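Local coordinates for protein glycerol-3-phosphate dehydrogenase [NAD(+)] (Dunaliella salina, PDB 6IUY) that probably interconverts sn-glycerol 3-phosphate and dihydroxyacetone phosphate using NAD, in a chain that also carries a magnesium-binding, haloacid dehalogenase-like phosphatase domain, at residues A[424-429]-A[448-453]. Numbering follows the deposited sequence.
Sequences AVIAYA and INLLAD
The carbonyl oxygen of Leu451 is gripped by a hydrogen bond from the backbone N of Tyr428 at 3.1 Å and by a CA-H...O contact from Ala427 CA. The Tyr428 ring also lies over this oxygen, Leu451 O sitting 3.5 Å from CD2. With chi1 at 52°, CG is wedged between the backbone N and carbonyl carbon, which lays the phenol over the end of strand 446-451 and Ala452 just beyond it. Ala452 CA makes a CH-pi contact on that same face, 4.2 Å from the ring centroid, while Leu450 CB meets the ring edge in plane. Replacing Tyr428 with an alanine would probably uncover the Leu451 carbonyl and leave Leu450 and Ala452 without their aromatic neighbour. Farther back, Ile426 N reaches Asn449 O (2.9 Å) and Ile426 O accepts a hydrogen bond from Leu451 N. On the largely aliphatic face under helix 431-441, Ile426 CG2 runs beside Leu450 CD2. The other face mixes Asn449 and Glu513 with the Val425 and Leu451 side chains, which cross at about a right angle, CG1 and CD2 meeting at 3.7 Å. Backbone hydrogen bonds thus set the parallel register of this beta-alpha-beta unit in the NAD-binding domain, and side-chain packing supplements them on both faces.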
loop_
_atom_site.group_PDB
_atom_site.type_symbol
_atom_site.label_atom_id
_atom_site.label_comp_id
_atom_site.label_asym_id
_atom_site.label_seq_id
_atom_site.Cartn_x
_atom_site.Cartn_y
_atom_site.Cartn_z
ATOM N N ALA A 424 -0.721 -5.064 14.340
ATOM C CA ALA A 424 -2.071 -4.915 13.831
ATOM C C ALA A 424 -2.461 -3.458 13.787
ATOM O O ALA A 424 -1.887 -2.639 14.483
ATOM C CB ALA A 424 -3.073 -5.694 14.697
ATOM N N VAL A 425 -3.462 -3.160 12.982
ATOM C CA VAL A 425 -4.098 -1.852 12.965
ATOM C C VAL A 425 -5.319 -1.880 13.881
ATOM O O VAL A 425 -6.087 -2.840 13.842
ATOM C CB VAL A 425 -4.580 -1.484 11.549
ATOM C CG1 VAL A 425 -5.712 -0.478 11.626
ATOM C CG2 VAL A 425 -3.421 -0.992 10.663
ATOM N N ILE A 426 -5.513 -0.840 14.689
ATOM C CA ILE A 426 -6.816 -0.637 15.305
ATOM C C ILE A 426 -7.445 0.595 14.696
ATOM O O ILE A 426 -6.923 1.689 14.837
ATOM C CB ILE A 426 -6.732 -0.500 16.844
ATOM C CG1 ILE A 426 -6.642 -1.897 17.475
ATOM C CG2 ILE A 426 -7.960 0.234 17.372
ATOM C CD1 ILE A 426 -6.618 -1.916 19.011
ATOM N N ALA A 427 -8.564 0.412 14.003
ATOM C CA ALA A 427 -9.262 1.525 13.398
ATOM C C ALA A 427 -10.390 1.958 14.319
ATOM O O ALA A 427 -11.349 1.214 14.507
ATOM C CB ALA A 427 -9.789 1.142 12.038
ATOM N N TYR A 428 -10.269 3.157 14.888
ATOM C CA TYR A 428 -11.161 3.598 15.963
ATOM C C TYR A 428 -12.401 4.304 15.447
ATOM O O TYR A 428 -12.365 4.996 14.421
ATOM C CB TYR A 428 -10.411 4.505 16.954
ATOM C CG TYR A 428 -9.671 5.679 16.337
ATOM C CD1 TYR A 428 -10.361 6.766 15.801
ATOM C CD2 TYR A 428 -8.278 5.711 16.309
ATOM C CE1 TYR A 428 -9.683 7.840 15.245
ATOM C CE2 TYR A 428 -7.594 6.791 15.762
ATOM C CZ TYR A 428 -8.304 7.845 15.237
ATOM O OH TYR A 428 -7.626 8.904 14.687
ATOM N N ALA A 429 -13.502 4.117 16.170
ATOM C CA ALA A 429 -14.775 4.735 15.829
ATOM C C ALA A 429 -14.693 6.230 16.091
ATOM O O ALA A 429 -15.274 7.039 15.371
ATOM C CB ALA A 429 -15.914 4.095 16.645
ATOM N N ILE A 448 0.685 -1.980 17.969
ATOM C CA ILE A 448 -0.573 -1.434 17.481
ATOM C C ILE A 448 -0.372 -0.089 16.794
ATOM O O ILE A 448 0.391 0.755 17.265
ATOM C CB ILE A 448 -1.583 -1.280 18.623
ATOM C CG1 ILE A 448 -2.022 -2.660 19.122
ATOM C CG2 ILE A 448 -2.776 -0.463 18.174
ATOM C CD1 ILE A 448 -3.012 -3.346 18.221
ATOM N N ASN A 449 -1.072 0.087 15.680
ATOM C CA ASN A 449 -1.068 1.316 14.912
ATOM C C ASN A 449 -2.493 1.863 14.823
ATOM O O ASN A 449 -3.391 1.165 14.332
ATOM C CB ASN A 449 -0.480 1.030 13.517
ATOM C CG ASN A 449 -0.494 2.235 12.604
ATOM O OD1 ASN A 449 -0.473 3.382 13.054
ATOM N ND2 ASN A 449 -0.520 1.976 11.296
ATOM N N LEU A 450 -2.717 3.095 15.290
ATOM C CA LEU A 450 -4.071 3.677 15.267
ATOM C C LEU A 450 -4.374 4.385 13.954
ATOM O O LEU A 450 -3.565 5.137 13.424
ATOM C CB LEU A 450 -4.287 4.656 16.432
ATOM C CG LEU A 450 -4.317 4.091 17.850
ATOM C CD1 LEU A 450 -4.552 5.206 18.861
ATOM C CD2 LEU A 450 -5.364 3.007 18.028
ATOM N N LEU A 451 -5.566 4.137 13.439
ATOM C CA LEU A 451 -5.962 4.637 12.144
ATOM C C LEU A 451 -7.384 5.084 12.285
ATOM O O LEU A 451 -8.129 4.477 13.047
ATOM C CB LEU A 451 -5.863 3.556 11.075
ATOM C CG LEU A 451 -4.685 3.552 10.120
ATOM C CD1 LEU A 451 -3.412 3.659 10.889
ATOM C CD2 LEU A 451 -4.723 2.262 9.321
ATOM N N ALA A 452 -7.779 6.119 11.549
ATOM C CA ALA A 452 -9.163 6.548 11.595
ATOM C C ALA A 452 -10.034 5.777 10.596
ATOM O O ALA A 452 -11.261 5.770 10.734
ATOM C CB ALA A 452 -9.256 8.028 11.349
ATOM N N ASP A 453 -9.413 5.102 9.619
ATOM C CA ASP A 453 -10.157 4.500 8.493
ATOM C C ASP A 453 -10.801 3.141 8.813
ATOM O O ASP A 453 -10.305 2.095 8.367
ATOM C CB ASP A 453 -9.236 4.330 7.259
ATOM C CG ASP A 453 -10.003 3.898 6.007
ATOM O OD1 ASP A 453 -11.228 3.658 6.091
ATOM O OD2 ASP A 453 -9.387 3.791 4.926
#